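Long-range contacts in protein similar to metal-dependent hydrolase (Staphylococcus aureus subsp. aureus Mu50, PDB 3ESH), which is a probable metal-dependent hydrolase of the metallo-beta-lactamase superfamily, whose substrate is not established: residues I8-N12 and D90-Y94; D19-F24 and R41-L46; M109-A115 and T151-N156; P175-M179 and I191-E195. One frame throughout, in Å; residues are numbered along the deposited sequence.

Contact 1: residues I8-N12 and D90-Y94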
loop_
_atom_site.group_PDB
_atom_site.type_symbol
_atom_site.label_atom_id
_atom_site.label_comp_id
_atom_site.label_asym_id
_atom_site.label_seq_id
_atom_site.Cartn_x
_atom_site.Cartn_y
_atom_site.Cartn_z
ATOM N N ILE A 8 -31.226 -2.352 26.123
ATOM C CA ILE A 8 -29.838 -1.933 26.294
ATOM C C ILE A 8 -29.596 -1.328 27.675
ATOM O O ILE A 8 -30.361 -0.482 28.110
ATOM C CB ILE A 8 -29.447 -0.875 25.236
ATOM C CG1 ILE A 8 -29.572 -1.455 23.822
ATOM C CG2 ILE A 8 -28.034 -0.399 25.484
ATOM C CD1 ILE A 8 -28.573 -2.542 23.508
ATOM N N HIS A 9 -28.535 -1.764 28.354
ATOM C CA HIS A 9 -28.184 -1.247 29.674
ATOM C C HIS A 9 -26.679 -1.175 29.850
ATOM O O HIS A 9 -25.927 -1.718 29.048
ATOM C CB HIS A 9 -28.742 -2.130 30.788
ATOM C CG HIS A 9 -30.231 -2.255 30.774
ATOM N ND1 HIS A 9 -30.883 -3.323 30.198
ATOM C CD2 HIS A 9 -31.195 -1.425 31.233
ATOM C CE1 HIS A 9 -32.188 -3.145 30.301
ATOM N NE2 HIS A 9 -32.405 -2.001 30.924
ATOM N N TYR A 10 -26.240 -0.509 30.909
ATOM C CA TYR A 10 -24.820 -0.409 31.189
ATOM C C TYR A 10 -24.481 -1.150 32.487
ATOM O O TYR A 10 -25.340 -1.319 33.357
ATOM C CB TYR A 10 -24.381 1.065 31.249
ATOM C CG TYR A 10 -25.037 1.906 32.317
ATOM C CD1 TYR A 10 -24.719 1.733 33.665
ATOM C CD2 TYR A 10 -25.962 2.892 31.981
ATOM C CE1 TYR A 10 -25.307 2.529 34.654
ATOM C CE2 TYR A 10 -26.554 3.692 32.957
ATOM C CZ TYR A 10 -26.225 3.509 34.292
ATOM O OH TYR A 10 -26.814 4.304 35.258
ATOM N N LEU A 11 -23.235 -1.605 32.600
ATOM C CA LEU A 11 -22.779 -2.335 33.774
ATOM C C LEU A 11 -21.524 -1.672 34.345
ATOM O O LEU A 11 -20.601 -1.314 33.605
ATOM C CB LEU A 11 -22.457 -3.775 33.396
ATOM C CG LEU A 11 -23.462 -4.517 32.522
ATOM C CD1 LEU A 11 -22.813 -5.779 31.950
ATOM C CD2 LEU A 11 -24.713 -4.855 33.336
ATOM N N ASN A 12 -21.492 -1.527 35.665
ATOM C CA ASN A 12 -20.376 -0.906 36.357
ATOM C C ASN A 12 -19.152 -1.825 36.376
ATOM O O ASN A 12 -18.980 -2.628 37.300
ATOM C CB ASN A 12 -20.790 -0.584 37.788
ATOM C CG ASN A 12 -19.893 0.430 38.438
ATOM O OD1 ASN A 12 -18.673 0.315 38.391
ATOM N ND2 ASN A 12 -20.493 1.439 39.060
ATOM N N ASP A 90 -24.028 -6.243 39.175
ATOM C CA ASP A 90 -24.824 -5.452 38.235
ATOM C C ASP A 90 -25.638 -6.371 37.342
ATOM O O ASP A 90 -26.804 -6.109 37.070
ATOM C CB ASP A 90 -23.934 -4.568 37.361
ATOM C CG ASP A 90 -23.804 -3.152 37.896
ATOM O OD1 ASP A 90 -23.233 -2.982 38.990
ATOM O OD2 ASP A 90 -24.273 -2.212 37.220
ATOM N N LEU A 91 -25.018 -7.455 36.886
ATOM C CA LEU A 91 -25.708 -8.408 36.024
ATOM C C LEU A 91 -26.896 -9.047 36.734
ATOM O O LEU A 91 -27.939 -9.293 36.120
ATOM C CB LEU A 91 -24.733 -9.493 35.551
ATOM C CG LEU A 91 -23.812 -9.131 34.382
ATOM C CD1 LEU A 91 -22.861 -10.288 34.080
ATOM C CD2 LEU A 91 -24.659 -8.813 33.157
ATOM N N ALA A 92 -26.728 -9.312 38.029
ATOM C CA ALA A 92 -27.788 -9.920 38.825
ATOM C C ALA A 92 -29.043 -9.045 38.784
ATOM O O ALA A 92 -30.157 -9.556 38.667
ATOM C CB ALA A 92 -27.323 -10.111 40.257
ATOM N N ASN A 93 -28.850 -7.730 38.871
ATOM C CA ASN A 93 -29.959 -6.778 38.831
ATOM C C ASN A 93 -30.872 -7.034 37.629
ATOM O O ASN A 93 -31.991 -6.522 37.579
ATOM C CB ASN A 93 -29.443 -5.334 38.764
ATOM C CG ASN A 93 -28.606 -4.949 39.973
ATOM O OD1 ASN A 93 -28.999 -5.191 41.116
ATOM N ND2 ASN A 93 -27.448 -4.334 39.724
ATOM N N TYR A 94 -30.382 -7.811 36.663
ATOM C CA TYR A 94 -31.162 -8.147 35.476
ATOM C C TYR A 94 -31.435 -9.642 35.407
ATOM O O TYR A 94 -31.814 -10.159 34.358
ATOM C CB TYR A 94 -30.448 -7.698 34.195
ATOM C CG TYR A 94 -30.140 -6.220 34.171
ATOM C CD1 TYR A 94 -28.933 -5.731 34.678
ATOM C CD2 TYR A 94 -31.087 -5.303 33.720
ATOM C CE1 TYR A 94 -28.683 -4.367 34.742
ATOM C CE2 TYR A 94 -30.849 -3.935 33.784
ATOM C CZ TYR A 94 -29.649 -3.472 34.299
ATOM O OH TYR A 94 -29.430 -2.117 34.400
#

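Contact 2: residues D19-F24 and R41-L46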
loop_
_atom_site.group_PDB
_atom_site.type_symbol
_atom_site.label_atom_id
_atom_site.label_comp_id
_atom_site.label_asym_id
_atom_site.label_seq_id
_atom_site.Cartn_x
_atom_site.Cartn_y
_atom_site.Cartn_z
ATOM N N ASP A 19 -5.058 11.081 32.103
ATOM C CA ASP A 19 -4.652 12.470 31.897
ATOM C C ASP A 19 -5.505 13.142 30.802
ATOM O O ASP A 19 -5.609 12.640 29.698
ATOM C CB ASP A 19 -3.167 12.535 31.522
ATOM C CG ASP A 19 -2.668 13.966 31.337
ATOM O OD1 ASP A 19 -2.371 14.650 32.348
ATOM O OD2 ASP A 19 -2.590 14.418 30.166
ATOM N N GLY A 20 -6.112 14.282 31.133
ATOM C CA GLY A 20 -6.944 14.989 30.171
ATOM C C GLY A 20 -6.220 15.369 28.890
ATOM O O GLY A 20 -6.750 15.202 27.789
ATOM N N GLY A 21 -4.997 15.870 29.027
ATOM C CA GLY A 21 -4.248 16.259 27.851
ATOM C C GLY A 21 -4.107 15.127 26.854
ATOM O O GLY A 21 -4.140 15.343 25.650
ATOM N N ALA A 22 -3.946 13.912 27.363
ATOM C CA ALA A 22 -3.783 12.753 26.495
ATOM C C ALA A 22 -5.110 12.327 25.878
ATOM O O ALA A 22 -5.153 11.783 24.760
ATOM C CB ALA A 22 -3.167 11.594 27.277
HETATM N N MSE A 23 -6.193 12.571 26.609
HETATM C CA MSE A 23 -7.524 12.210 26.114
HETATM C C MSE A 23 -8.078 13.228 25.127
HETATM O O MSE A 23 -9.092 12.961 24.487
HETATM C CB MSE A 23 -8.513 12.051 27.270
HETATM C CG MSE A 23 -8.291 10.846 28.127
HETATM SE SE MSE A 23 -8.641 9.168 27.194
HETATM C CE MSE A 23 -10.490 9.423 26.883
ATOM N N PHE A 24 -7.427 14.387 24.999
ATOM C CA PHE A 24 -7.923 15.420 24.086
ATOM C C PHE A 24 -6.916 15.890 23.047
ATOM O O PHE A 24 -7.188 16.793 22.255
ATOM C CB PHE A 24 -8.459 16.612 24.880
ATOM C CG PHE A 24 -9.787 16.354 25.529
ATOM C CD1 PHE A 24 -9.883 16.139 26.896
ATOM C CD2 PHE A 24 -10.947 16.318 24.761
ATOM C CE1 PHE A 24 -11.116 15.890 27.493
ATOM C CE2 PHE A 24 -12.186 16.067 25.340
ATOM C CZ PHE A 24 -12.276 15.853 26.710
ATOM N N ARG A 41 -4.605 16.836 39.278
ATOM C CA ARG A 41 -3.569 16.098 38.576
ATOM C C ARG A 41 -3.800 15.991 37.075
ATOM O O ARG A 41 -3.189 15.150 36.419
ATOM C CB ARG A 41 -3.437 14.701 39.158
ATOM C CG ARG A 41 -3.238 14.667 40.648
ATOM C CD ARG A 41 -2.907 13.252 41.065
ATOM N NE ARG A 41 -2.957 13.061 42.513
ATOM C CZ ARG A 41 -4.080 13.031 43.226
ATOM N NH1 ARG A 41 -5.263 13.184 42.627
ATOM N NH2 ARG A 41 -4.018 12.833 44.542
ATOM N N ASN A 42 -4.679 16.835 36.541
ATOM C CA ASN A 42 -4.979 16.858 35.114
ATOM C C ASN A 42 -5.666 15.589 34.636
ATOM O O ASN A 42 -5.764 15.337 33.431
ATOM C CB ASN A 42 -3.698 17.058 34.296
ATOM C CG ASN A 42 -3.956 17.737 32.960
ATOM O OD1 ASN A 42 -3.234 17.520 31.981
ATOM N ND2 ASN A 42 -4.985 18.577 32.918
ATOM N N GLN A 43 -6.140 14.787 35.578
ATOM C CA GLN A 43 -6.817 13.543 35.245
ATOM C C GLN A 43 -8.314 13.757 35.164
ATOM O O GLN A 43 -8.871 14.473 35.991
ATOM C CB GLN A 43 -6.559 12.484 36.321
ATOM C CG GLN A 43 -5.125 12.370 36.820
ATOM C CD GLN A 43 -4.985 11.355 37.948
ATOM O OE1 GLN A 43 -5.553 11.528 39.027
ATOM N NE2 GLN A 43 -4.238 10.284 37.696
ATOM N N ILE A 44 -8.965 13.145 34.174
ATOM C CA ILE A 44 -10.418 13.239 34.056
ATOM C C ILE A 44 -10.942 11.846 34.372
ATOM O O ILE A 44 -10.256 10.856 34.125
ATOM C CB ILE A 44 -10.891 13.670 32.649
ATOM C CG1 ILE A 44 -10.625 12.561 31.635
ATOM C CG2 ILE A 44 -10.215 14.991 32.264
ATOM C CD1 ILE A 44 -11.274 12.788 30.281
ATOM N N ASN A 45 -12.150 11.767 34.923
ATOM C CA ASN A 45 -12.726 10.493 35.307
ATOM C C ASN A 45 -13.411 9.768 34.168
ATOM O O ASN A 45 -14.346 10.292 33.563
ATOM C CB ASN A 45 -13.719 10.681 36.447
ATOM C CG ASN A 45 -14.115 9.373 37.076
ATOM O OD1 ASN A 45 -13.271 8.662 37.621
ATOM N ND2 ASN A 45 -15.403 9.032 36.994
ATOM N N LEU A 46 -12.955 8.547 33.895
ATOM C CA LEU A 46 -13.516 7.744 32.825
ATOM C C LEU A 46 -14.043 6.390 33.263
ATOM O O LEU A 46 -13.274 5.449 33.475
ATOM C CB LEU A 46 -12.483 7.509 31.721
ATOM C CG LEU A 46 -11.959 8.683 30.891
ATOM C CD1 LEU A 46 -10.849 8.165 30.011
ATOM C CD2 LEU A 46 -13.075 9.307 30.051
#

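Contact 3: residues M109-A115 and T151-N156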
loop_
_atom_site.group_PDB
_atom_site.type_symbol
_atom_site.label_atom_id
_atom_site.label_comp_id
_atom_site.label_asym_id
_atom_site.label_seq_id
_atom_site.Cartn_x
_atom_site.Cartn_y
_atom_site.Cartn_z
HETATM N N MSE A 109 -8.842 -4.231 22.259
HETATM C CA MSE A 109 -8.265 -4.952 23.401
HETATM C C MSE A 109 -7.397 -4.203 24.420
HETATM O O MSE A 109 -6.629 -4.821 25.159
HETATM C CB MSE A 109 -7.490 -6.167 22.885
HETATM C CG MSE A 109 -8.347 -7.201 22.187
HETATM SE SE MSE A 109 -9.639 -8.119 23.368
HETATM C CE MSE A 109 -8.307 -8.852 24.564
ATOM N N HIS A 110 -7.526 -2.881 24.468
ATOM C CA HIS A 110 -6.767 -2.098 25.445
ATOM C C HIS A 110 -7.198 -2.561 26.855
ATOM O O HIS A 110 -8.297 -3.099 27.026
ATOM C CB HIS A 110 -7.033 -0.608 25.215
ATOM C CG HIS A 110 -6.340 -0.061 24.007
ATOM N ND1 HIS A 110 -6.578 1.206 23.521
ATOM C CD2 HIS A 110 -5.401 -0.601 23.198
ATOM C CE1 HIS A 110 -5.815 1.419 22.467
ATOM N NE2 HIS A 110 -5.090 0.339 22.248
ATOM N N PHE A 111 -6.343 -2.363 27.855
ATOM C CA PHE A 111 -6.653 -2.834 29.203
ATOM C C PHE A 111 -7.943 -2.269 29.794
ATOM O O PHE A 111 -8.679 -2.982 30.475
ATOM C CB PHE A 111 -5.484 -2.558 30.159
ATOM C CG PHE A 111 -5.489 -1.175 30.742
ATOM C CD1 PHE A 111 -4.875 -0.121 30.078
ATOM C CD2 PHE A 111 -6.122 -0.925 31.956
ATOM C CE1 PHE A 111 -4.887 1.167 30.618
ATOM C CE2 PHE A 111 -6.144 0.352 32.510
ATOM C CZ PHE A 111 -5.525 1.403 31.841
ATOM N N ASP A 112 -8.219 -0.996 29.538
ATOM C CA ASP A 112 -9.426 -0.380 30.064
ATOM C C ASP A 112 -10.690 -1.071 29.541
ATOM O O ASP A 112 -11.778 -0.849 30.052
ATOM C CB ASP A 112 -9.448 1.130 29.739
ATOM C CG ASP A 112 -9.080 1.436 28.288
ATOM O OD1 ASP A 112 -8.031 0.939 27.815
ATOM O OD2 ASP A 112 -9.837 2.200 27.615
ATOM N N HIS A 113 -10.538 -1.933 28.544
ATOM C CA HIS A 113 -11.680 -2.643 27.964
ATOM C C HIS A 113 -11.626 -4.166 28.117
ATOM O O HIS A 113 -12.664 -4.817 28.187
ATOM C CB HIS A 113 -11.815 -2.332 26.459
ATOM C CG HIS A 113 -12.180 -0.906 26.148
ATOM N ND1 HIS A 113 -11.383 0.167 26.495
ATOM C CD2 HIS A 113 -13.254 -0.381 25.515
ATOM C CE1 HIS A 113 -11.950 1.291 26.093
ATOM N NE2 HIS A 113 -13.087 0.988 25.496
ATOM N N ALA A 114 -10.420 -4.727 28.183
ATOM C CA ALA A 114 -10.268 -6.178 28.254
ATOM C C ALA A 114 -9.800 -6.812 29.566
ATOM O O ALA A 114 -9.841 -8.031 29.707
ATOM C CB ALA A 114 -9.360 -6.626 27.126
ATOM N N ALA A 115 -9.369 -6.010 30.529
ATOM C CA ALA A 115 -8.904 -6.578 31.797
ATOM C C ALA A 115 -9.944 -7.446 32.505
ATOM O O ALA A 115 -9.601 -8.444 33.146
ATOM C CB ALA A 115 -8.440 -5.483 32.723
ATOM N N THR A 151 -0.681 -0.926 26.932
ATOM C CA THR A 151 -2.095 -1.259 27.173
ATOM C C THR A 151 -2.494 -2.691 26.800
ATOM O O THR A 151 -3.482 -3.208 27.309
ATOM C CB THR A 151 -3.087 -0.265 26.493
ATOM O OG1 THR A 151 -2.724 -0.056 25.123
ATOM C CG2 THR A 151 -3.084 1.058 27.227
ATOM N N TYR A 152 -1.736 -3.330 25.917
ATOM C CA TYR A 152 -2.006 -4.718 25.556
ATOM C C TYR A 152 -1.165 -5.550 26.513
ATOM O O TYR A 152 0.053 -5.582 26.385
ATOM C CB TYR A 152 -1.574 -5.017 24.133
ATOM C CG TYR A 152 -2.403 -4.321 23.078
ATOM C CD1 TYR A 152 -3.788 -4.356 23.127
ATOM C CD2 TYR A 152 -1.803 -3.690 21.994
ATOM C CE1 TYR A 152 -4.557 -3.786 22.122
ATOM C CE2 TYR A 152 -2.567 -3.125 20.973
ATOM C CZ TYR A 152 -3.940 -3.172 21.048
ATOM O OH TYR A 152 -4.711 -2.582 20.069
ATOM N N TRP A 153 -1.815 -6.209 27.469
ATOM C CA TRP A 153 -1.103 -6.994 28.471
ATOM C C TRP A 153 -1.286 -8.488 28.342
ATOM O O TRP A 153 -2.411 -8.950 28.139
ATOM C CB TRP A 153 -1.558 -6.604 29.880
ATOM C CG TRP A 153 -1.604 -5.131 30.180
ATOM C CD1 TRP A 153 -0.864 -4.144 29.595
ATOM C CD2 TRP A 153 -2.342 -4.505 31.230
ATOM N NE1 TRP A 153 -1.087 -2.952 30.223
ATOM C CE2 TRP A 153 -1.992 -3.144 31.235
ATOM C CE3 TRP A 153 -3.265 -4.972 32.179
ATOM C CZ2 TRP A 153 -2.530 -2.232 32.152
ATOM C CZ3 TRP A 153 -3.798 -4.068 33.088
ATOM C CH2 TRP A 153 -3.426 -2.712 33.065
ATOM N N ASP A 154 -0.181 -9.230 28.472
ATOM C CA ASP A 154 -0.199 -10.696 28.414
ATOM C C ASP A 154 -1.128 -11.138 29.532
ATOM O O ASP A 154 -1.893 -12.095 29.402
ATOM C CB ASP A 154 1.197 -11.271 28.700
ATOM C CG ASP A 154 2.160 -11.080 27.548
ATOM O OD1 ASP A 154 3.386 -11.138 27.774
ATOM O OD2 ASP A 154 1.687 -10.886 26.412
ATOM N N LYS A 155 -1.041 -10.403 30.635
ATOM C CA LYS A 155 -1.833 -10.661 31.817
ATOM C C LYS A 155 -3.333 -10.758 31.527
ATOM O O LYS A 155 -4.095 -11.255 32.349
ATOM C CB LYS A 155 -1.558 -9.557 32.831
ATOM C CG LYS A 155 -2.254 -9.726 34.150
ATOM C CD LYS A 155 -1.644 -8.809 35.204
ATOM C CE LYS A 155 -1.859 -7.341 34.892
ATOM N NZ LYS A 155 -1.394 -6.512 36.033
ATOM N N ASN A 156 -3.747 -10.294 30.351
ATOM C CA ASN A 156 -5.155 -10.304 29.940
ATOM C C ASN A 156 -5.538 -11.439 28.994
ATOM O O ASN A 156 -6.637 -11.442 28.448
ATOM C CB ASN A 156 -5.530 -8.966 29.277
ATOM C CG ASN A 156 -5.633 -7.814 30.272
ATOM O OD1 ASN A 156 -5.690 -6.658 29.877
ATOM N ND2 ASN A 156 -5.662 -8.131 31.565
HETATM O O HOH W 1 -5.154 -5.433 27.305
HETATM O O HOH W 2 -8.163 -10.139 30.780
#

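Contact 4: residues P175-M179 and I191-E195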
loop_
_atom_site.group_PDB
_atom_site.type_symbol
_atom_site.label_atom_id
_atom_site.label_comp_id
_atom_site.label_asym_id
_atom_site.label_seq_id
_atom_site.Cartn_x
_atom_site.Cartn_y
_atom_site.Cartn_z
ATOM N N PRO A 175 -28.861 -11.204 14.545
ATOM C CA PRO A 175 -29.530 -10.147 13.778
ATOM C C PRO A 175 -29.646 -8.806 14.498
ATOM O O PRO A 175 -29.946 -8.753 15.698
ATOM C CB PRO A 175 -30.893 -10.769 13.465
ATOM C CG PRO A 175 -30.550 -12.223 13.307
ATOM C CD PRO A 175 -29.656 -12.445 14.515
ATOM N N GLY A 176 -29.403 -7.725 13.760
ATOM C CA GLY A 176 -29.505 -6.401 14.346
ATOM C C GLY A 176 -28.227 -5.826 14.950
ATOM O O GLY A 176 -28.100 -4.604 15.103
ATOM N N ILE A 177 -27.282 -6.691 15.302
ATOM C CA ILE A 177 -26.026 -6.238 15.885
ATOM C C ILE A 177 -24.939 -6.332 14.818
ATOM O O ILE A 177 -24.595 -7.423 14.379
ATOM C CB ILE A 177 -25.614 -7.111 17.076
ATOM C CG1 ILE A 177 -26.827 -7.414 17.968
ATOM C CG2 ILE A 177 -24.532 -6.410 17.874
ATOM C CD1 ILE A 177 -27.383 -6.235 18.712
ATOM N N LYS A 178 -24.400 -5.188 14.401
ATOM C CA LYS A 178 -23.367 -5.178 13.361
ATOM C C LYS A 178 -22.038 -4.545 13.779
ATOM O O LYS A 178 -21.981 -3.370 14.132
ATOM C CB LYS A 178 -23.893 -4.472 12.103
ATOM C CG LYS A 178 -25.217 -5.046 11.580
ATOM C CD LYS A 178 -25.598 -4.485 10.216
ATOM C CE LYS A 178 -26.949 -5.035 9.744
ATOM N NZ LYS A 178 -27.341 -4.605 8.365
HETATM N N MSE A 179 -20.972 -5.337 13.738
HETATM C CA MSE A 179 -19.637 -4.854 14.095
HETATM C C MSE A 179 -18.953 -4.348 12.837
HETATM O O MSE A 179 -19.144 -4.911 11.761
HETATM C CB MSE A 179 -18.823 -5.985 14.705
HETATM C CG MSE A 179 -19.475 -6.508 15.930
HETATM SE SE MSE A 179 -18.499 -8.017 16.560
HETATM C CE MSE A 179 -17.246 -7.122 17.630
ATOM N N ILE A 191 -16.415 -0.491 15.792
ATOM C CA ILE A 191 -17.586 0.194 16.316
ATOM C C ILE A 191 -18.753 -0.775 16.165
ATOM O O ILE A 191 -18.711 -1.672 15.341
ATOM C CB ILE A 191 -17.885 1.503 15.548
ATOM C CG1 ILE A 191 -18.263 1.202 14.107
ATOM C CG2 ILE A 191 -16.655 2.408 15.558
ATOM C CD1 ILE A 191 -19.100 2.266 13.493
ATOM N N ILE A 192 -19.803 -0.602 16.951
ATOM C CA ILE A 192 -20.944 -1.513 16.888
ATOM C C ILE A 192 -22.269 -0.761 16.768
ATOM O O ILE A 192 -22.474 0.270 17.410
ATOM C CB ILE A 192 -20.966 -2.416 18.152
ATOM C CG1 ILE A 192 -19.635 -3.173 18.256
ATOM C CG2 ILE A 192 -22.121 -3.386 18.089
ATOM C CD1 ILE A 192 -19.303 -3.703 19.642
ATOM N N THR A 193 -23.164 -1.273 15.935
ATOM C CA THR A 193 -24.470 -0.658 15.749
ATOM C C THR A 193 -25.568 -1.648 16.129
ATOM O O THR A 193 -25.430 -2.854 15.915
ATOM C CB THR A 193 -24.691 -0.214 14.284
ATOM O OG1 THR A 193 -24.494 -1.328 13.415
ATOM C CG2 THR A 193 -23.724 0.892 13.903
ATOM N N ILE A 194 -26.653 -1.128 16.693
ATOM C CA ILE A 194 -27.785 -1.944 17.106
ATOM C C ILE A 194 -29.044 -1.421 16.428
ATOM O O ILE A 194 -29.314 -0.224 16.463
ATOM C CB ILE A 194 -27.973 -1.867 18.628
ATOM C CG1 ILE A 194 -26.621 -2.015 19.316
ATOM C CG2 ILE A 194 -28.898 -2.966 19.098
ATOM C CD1 ILE A 194 -26.658 -1.820 20.810
ATOM N N GLU A 195 -29.812 -2.312 15.810
ATOM C CA GLU A 195 -31.048 -1.920 15.133
ATOM C C GLU A 195 -32.164 -2.931 15.353
ATOM O O GLU A 195 -31.978 -4.113 15.128
ATOM C CB GLU A 195 -30.810 -1.755 13.634
ATOM C CG GLU A 195 -30.038 -0.500 13.248
ATOM C CD GLU A 195 -29.660 -0.461 11.762
ATOM O OE1 GLU A 195 -28.578 -0.991 11.403
ATOM O OE2 GLU A 195 -30.447 0.087 10.956
#

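Contact 1: residues I8-N12 and D90-Y94
His-9 lays one face of its imidazole against the ring of Tyr-94, and this pair carries the contact at the His-9 end. From the base outward, His-9 CB lies 3.7 Å from Tyr-94 OH, beside the phenolic end. CG comes closest, 3.5 Å from Tyr-94 CE2. The nitrogens and CD2 and CE1 then spread around that same carbon, so CE2 stands 3.4 Å above the imidazole plane and over its centre. The planes are inclined at 38°, an oblique meeting of two rings in which one carbon of the phenol does most of the touching. With CG beside the backbone N and anti to the carbonyl carbon (chi1 -60°), the imidazole is set against Tyr-94.

Further along the chain the contact becomes aliphatic. Leu-11 sends CD1 to 3.8 Å from Leu-91 CD2, while its other methyl, CD2, rests 4.2 Å from Tyr-94 CE1. At the Asn-12 end the carboxylate of Asp-90 receives a weak but nearly straight hydrogen bond, Asn-12 N to OD2, 3.3 Å.

Strand 6-10 runs between strands 2-3 and 51-54 of a mixed sheet, and helix 87-92 packs alongside its end. Leu-11 and Tyr-94 both reach Leu-52 on strand 51-54, whereas Tyr-10 turns to Phe-256 and Arg-273.

Contact 2: residues D19-F24 and R41-L46
Two successive bends in the selenomethionine at Met-23, chi2 -67° and chi3 -64°, curl its chain so that the terminal methyl meets Leu-46 tip to tip. CE lies 3.4 Å from Leu-46 CD1, and the selenium is next nearest to the same methyl. At the other end of the helix Asp-19 has CG anti to its own nitrogen (chi1 -178°), which brings the carboxylate back over the first turn. There OD2 accepts from Ala-22 N at 3.2 Å, an N-cap bond, and Met-23 N bonds to Asp-19 O. OD1 accepts from the backbone N of Lys-29 of the second subunit, so the two oxygens serve the helix and the subunit interface respectively.

Between these ends the packing is apolar. Ile-44 places CG2 3.9 Å from Gly-20 CA, in close approach to the bare backbone of the first turn. Its CD1 lies 4.2 Å from both Met-23 CB and Phe-24 CE1. A short, almost straight hydrogen bond from Gly-20 N to Asn-42 O, 2.6 Å, ties the helix start to the residue just before strand 43-47.

Phe-24 goes on to stack on His-213 and meets Trp-32. Here a two-stranded antiparallel sheet, 15-19 with 43-47, passes directly into a capped helix: Asp-19 and Gln-43 form the last pair of that sheet, a non-hydrogen-bonded one. Met-23 comes close to His-110, His-185 and Asp-206, a possible metal site as in metallo-beta-lactamase relatives, though it makes no contact with them.

Contact 3: residues M109-A115 and T151-N156
His-110 and Thr-151 bring the two backbones to 5.1 Å between their CA atoms, and the segments approach again at Ala-115 and Asn-156, whose CA atoms are 5.6 Å apart. His-110 is the N-cap residue of helix 111-114, and its carbonyl oxygen accepts from both His-113 N and Ala-114 N. A water bridges the chains, 2.7 Å from Met-109 O and 2.8 Å from Thr-151 O, while a second joins Ala-114 O to Asn-156 O.

The first segment carries most of the His-x-His-x-Asp-His signature of the metallo-beta-lactamase superfamily, which starts at His-108. Donor atoms of His-110, His-185 and Asp-206 face one common point, consistent with a metal site left empty in this structure. Thr-151 OG1 sits over one face of the His-110 ring, 3.3 Å from CD2, and Tyr-152 CE1 comes up near the imidazole plane at its edge. The Tyr-152 hydroxyl bonds to Glu-137, whose carboxylate also takes Met-109 N.

Phe-111 meets Trp-153 differently. Its CB sits 3.4 Å from the centroid of the indole six-membered ring and only 7° off its normal, a CH-pi contact. A chi1 of 84° turns the phenyl ring between N and carbonyl carbon; the two ring planes are 10° apart, yet slid so far that they barely overlap. Thr-151 CG2 touches the edge of the Phe-111 ring in its plane, 3.6 Å from CD1.

Contact 4: residues P175-M179 and I191-E195
Ile-177, Met-179, Ile-192 and Ile-194 form the tight face of a beta hairpin whose strands, 177-181 and 190-196, run antiparallel in the second mixed sheet of the metallo-beta-lactamase sandwich. Ile-177 and Ile-194 are a non-hydrogen-bonded pair, and their side chains lie side by side with CD1 of the former 3.6 Å from CG2 of the latter. In both Ile-177 and Ile-192 the CG2 branch is anti to the backbone N, and these two methyls meet at 3.9 Å. The selenomethionine at Met-179 runs beside Ile-192, its CG 4.1 Å from CG1. This layer touches Ile-6 and Leu-105, so that the apolar face of the hairpin packs against the facing sheet.

The other face is looser at its polar end. Lys-178 runs out as an extended chain toward solvent, and its ammonium makes a weak, long ion pair with Glu-172. Glu-195 has its salt bridge with Lys-200, and 4.9 Å separates its OE1 from Lys-178 NZ. Thr-193 is buried on this side against Phe-240 of helix 226-242.

The backbone ladder differs in quality along its length. Lys-178 N bonds to Thr-193 O at 3.0 Å, nearly straight at 168° and in the carbonyl plane. At the open end Glu-195 N reaches Gly-176 O through a more bent bond, 143°. Lys-178 O takes Thr-193 N at 3.0 Å and, more weakly, the Thr-193 hydroxyl OG1 at 3.3 Å.

How the contacts relate
Contact 2 is nested within the loop closed by contact 1; contacts 3 and 4 follow in series. Contacts 1 and 4 belong to the two facing sheets, strand 6-10 in one and the 177-181/190-196 hairpin in the other. Although their centres are about 19 Å apart they touch, Ile-8 CD1 lying 3.4 Å from Ile-194 CD1. Contact 3, about 23 Å from contact 4 between centres, holds His-110 of the possible metal site. Contact 2, which meets a second subunit, lies about 19 Å from contact 3 between centres and on the opposite side of the chain's centre from contact 4. Contacts 1 and 4 thus meet in the sandwich core, while contact 2 approaches the possible site through Met-23.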